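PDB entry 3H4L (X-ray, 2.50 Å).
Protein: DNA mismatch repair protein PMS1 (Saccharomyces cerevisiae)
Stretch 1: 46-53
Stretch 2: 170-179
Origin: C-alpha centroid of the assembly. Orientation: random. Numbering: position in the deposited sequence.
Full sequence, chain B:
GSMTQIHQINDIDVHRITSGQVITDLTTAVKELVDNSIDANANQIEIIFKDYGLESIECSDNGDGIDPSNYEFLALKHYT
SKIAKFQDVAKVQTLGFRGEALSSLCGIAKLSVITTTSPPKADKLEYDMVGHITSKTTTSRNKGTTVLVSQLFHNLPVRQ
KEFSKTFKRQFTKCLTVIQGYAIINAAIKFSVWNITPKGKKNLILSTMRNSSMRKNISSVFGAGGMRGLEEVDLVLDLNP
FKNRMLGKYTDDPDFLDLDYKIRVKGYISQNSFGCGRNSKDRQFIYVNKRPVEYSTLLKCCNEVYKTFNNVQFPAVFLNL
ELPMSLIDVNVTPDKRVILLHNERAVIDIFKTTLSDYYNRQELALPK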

# COMPACT_ATOMS: atom_id res chain seq x y z
N GLU B 46 4.13 -13.42 2.60
CA GLU B 46 3.23 -12.46 2.00
C GLU B 46 2.10 -12.18 2.97
O GLU B 46 1.52 -13.10 3.55
CB GLU B 46 2.68 -13.05 0.70
CG GLU B 46 1.82 -12.11 -0.11
CD GLU B 46 1.22 -12.80 -1.31
OE1 GLU B 46 1.99 -13.48 -2.04
OE2 GLU B 46 -0.01 -12.69 -1.51
N ILE B 47 1.80 -10.89 3.14
CA ILE B 47 0.77 -10.43 4.05
C ILE B 47 -0.21 -9.56 3.29
O ILE B 47 0.17 -8.56 2.67
CB ILE B 47 1.41 -9.62 5.18
CG1 ILE B 47 2.48 -10.46 5.88
CG2 ILE B 47 0.37 -9.16 6.17
CD1 ILE B 47 3.24 -9.71 6.93
N ILE B 48 -1.48 -9.94 3.34
CA ILE B 48 -2.51 -9.20 2.65
C ILE B 48 -3.55 -8.66 3.63
O ILE B 48 -4.20 -9.42 4.34
CB ILE B 48 -3.18 -10.10 1.60
CG1 ILE B 48 -2.15 -10.47 0.53
CG2 ILE B 48 -4.34 -9.40 0.95
CD1 ILE B 48 -2.69 -11.37 -0.57
N PHE B 49 -3.67 -7.33 3.68
CA PHE B 49 -4.64 -6.67 4.57
C PHE B 49 -5.88 -6.27 3.79
O PHE B 49 -5.77 -5.79 2.66
CB PHE B 49 -4.06 -5.37 5.15
CG PHE B 49 -2.96 -5.58 6.16
CD1 PHE B 49 -1.65 -5.71 5.76
CD2 PHE B 49 -3.25 -5.63 7.51
CE1 PHE B 49 -0.64 -5.88 6.68
CE2 PHE B 49 -2.25 -5.80 8.43
CZ PHE B 49 -0.94 -5.92 8.02
N LYS B 50 -7.05 -6.46 4.38
CA LYS B 50 -8.27 -6.00 3.73
C LYS B 50 -8.78 -4.85 4.58
O LYS B 50 -9.00 -4.99 5.79
CB LYS B 50 -9.30 -7.12 3.60
CG LYS B 50 -8.95 -8.10 2.49
CD LYS B 50 -10.16 -8.87 1.98
CE LYS B 50 -9.75 -9.88 0.90
NZ LYS B 50 -10.91 -10.65 0.37
N ASP B 51 -8.93 -3.70 3.94
CA ASP B 51 -9.35 -2.47 4.59
C ASP B 51 -8.49 -2.22 5.83
O ASP B 51 -8.99 -2.05 6.94
CB ASP B 51 -10.83 -2.49 4.95
CG ASP B 51 -11.38 -1.10 5.29
OD1 ASP B 51 -10.90 -0.10 4.71
OD2 ASP B 51 -12.29 -0.99 6.13
N TYR B 52 -7.17 -2.22 5.61
CA TYR B 52 -6.18 -1.98 6.66
C TYR B 52 -6.23 -2.87 7.90
O TYR B 52 -5.66 -2.52 8.92
CB TYR B 52 -6.25 -0.51 7.06
CG TYR B 52 -5.65 0.41 6.02
CD1 TYR B 52 -4.29 0.35 5.73
CD2 TYR B 52 -6.43 1.31 5.30
CE1 TYR B 52 -3.72 1.15 4.75
CE2 TYR B 52 -5.87 2.12 4.31
CZ TYR B 52 -4.51 2.03 4.05
OH TYR B 52 -3.92 2.81 3.08
N GLY B 53 -6.88 -4.02 7.81
CA GLY B 53 -6.97 -4.91 8.96
C GLY B 53 -8.37 -5.00 9.52
O GLY B 53 -8.73 -6.00 10.15
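Stretch 2 (170-179) QFTKCLTVIQ

Residues 46-50 are extended, with phi from -126° to -100° and psi from 119° to 139°; residues 170-179 form one stretch of a longer helix, with phi/psi near -60/-40 and i-to-i+4 hydrogen bonds such as Ile178 N to Cys174 O (3.1 Å). The helix packs on strand 46-50 nearly antiparallel, the two N-to-C directions 174° apart and the axes 12.4 Å at closest approach. The register therefore runs in reverse: Ile47 CA lies 9.6 Å from Ile178 CA, and Tyr52 CA 6.5 Å from Phe171 CA. After Lys50, Asp51 and Tyr52 take positive phi (50° and 56°), and Gly53 N hydrogen-bonds to Lys50 O (3.1 Å). Strand alternation turns Ile47 and Phe49 toward the helix and leaves Glu46, Ile48 and Lys50 out of its reach. The helix answers with Phe171, Cys174 and Ile178, spaced three and four residues apart and so on one side. Phe171 (chi1 t) is the residue most covered by the other stretch, at 93 Å²: its edge meets the face of Phe49 (Phe171 CE1 to Phe49 CG 3.6 Å, planes at 80°), while its own face receives the edge of Tyr52 (Phe171 CG to Tyr52 CD1 3.5 Å, planes at 75°). Cys174 SG approaches Phe49 CZ obliquely at 3.9 Å. Ile178 CD1 reaches the edge of Phe49 at CE1 (4.0 Å) and meets Ile47 CD1 at 3.9 Å. No hydrogen bond joins the stretches; the 305 Å² contact is apolar and aromatic.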

# COMPACT_ATOMS: atom_id res chain seq x y z
N GLN B 170 -2.98 2.52 13.97
CA GLN B 170 -2.71 1.12 14.27
C GLN B 170 -1.91 0.46 13.15
O GLN B 170 -0.95 -0.26 13.41
CB GLN B 170 -4.02 0.35 14.46
CG GLN B 170 -3.83 -1.17 14.71
CD GLN B 170 -3.18 -1.48 16.04
OE1 GLN B 170 -2.46 -2.47 16.18
NE2 GLN B 170 -3.43 -0.64 17.03
N PHE B 171 -2.33 0.71 11.91
CA PHE B 171 -1.66 0.13 10.76
C PHE B 171 -0.21 0.57 10.73
O PHE B 171 0.70 -0.25 10.61
CB PHE B 171 -2.35 0.55 9.47
CG PHE B 171 -1.87 -0.19 8.26
CD1 PHE B 171 -2.22 -1.52 8.06
CD2 PHE B 171 -1.10 0.45 7.30
CE1 PHE B 171 -1.82 -2.20 6.92
CE2 PHE B 171 -0.68 -0.22 6.16
CZ PHE B 171 -1.04 -1.55 5.96
N THR B 172 0.02 1.87 10.84
CA THR B 172 1.38 2.35 10.83
C THR B 172 2.15 1.68 11.96
O THR B 172 3.32 1.32 11.79
CB THR B 172 1.47 3.89 11.00
OG1 THR B 172 0.61 4.53 10.05
CG2 THR B 172 2.91 4.36 10.75
N LYS B 173 1.52 1.49 13.12
CA LYS B 173 2.23 0.83 14.21
C LYS B 173 2.57 -0.59 13.76
O LYS B 173 3.66 -1.10 14.00
CB LYS B 173 1.38 0.75 15.47
CG LYS B 173 2.03 -0.13 16.54
CD LYS B 173 1.13 -0.40 17.74
CE LYS B 173 1.89 -1.23 18.77
NZ LYS B 173 1.03 -1.69 19.89
N CYS B 174 1.60 -1.21 13.11
CA CYS B 174 1.76 -2.56 12.61
C CYS B 174 2.78 -2.62 11.46
O CYS B 174 3.45 -3.62 11.27
CB CYS B 174 0.41 -3.06 12.14
SG CYS B 174 0.45 -4.69 11.44
N LEU B 175 2.89 -1.53 10.70
CA LEU B 175 3.83 -1.47 9.58
C LEU B 175 5.25 -1.39 10.11
O LEU B 175 6.17 -2.03 9.59
CB LEU B 175 3.54 -0.25 8.71
CG LEU B 175 4.23 -0.24 7.34
CD1 LEU B 175 3.88 -1.50 6.57
CD2 LEU B 175 3.79 0.99 6.57
N THR B 176 5.41 -0.59 11.16
CA THR B 176 6.71 -0.43 11.79
C THR B 176 7.27 -1.80 12.16
O THR B 176 8.42 -2.10 11.90
CB THR B 176 6.59 0.40 13.05
OG1 THR B 176 6.05 1.68 12.71
CG2 THR B 176 7.95 0.58 13.69
N VAL B 177 6.42 -2.62 12.77
CA VAL B 177 6.81 -3.95 13.18
C VAL B 177 7.11 -4.83 11.97
O VAL B 177 7.99 -5.69 12.04
CB VAL B 177 5.70 -4.60 14.00
CG1 VAL B 177 5.89 -6.11 14.06
CG2 VAL B 177 5.70 -4.01 15.39
N ILE B 178 6.40 -4.64 10.87
CA ILE B 178 6.67 -5.46 9.71
C ILE B 178 8.03 -5.03 9.13
O ILE B 178 8.81 -5.87 8.67
CB ILE B 178 5.54 -5.35 8.64
CG1 ILE B 178 4.32 -6.16 9.10
CG2 ILE B 178 6.02 -5.89 7.31
CD1 ILE B 178 3.11 -6.02 8.19
N GLN B 179 8.32 -3.73 9.19
CA GLN B 179 9.60 -3.23 8.70
C GLN B 179 10.73 -3.86 9.51
O GLN B 179 11.78 -4.24 8.94
CB GLN B 179 9.66 -1.70 8.80
CG GLN B 179 8.62 -1.00 7.93
CD GLN B 179 8.51 0.49 8.21
OE1 GLN B 179 8.41 0.91 9.36
NE2 GLN B 179 8.52 1.29 7.16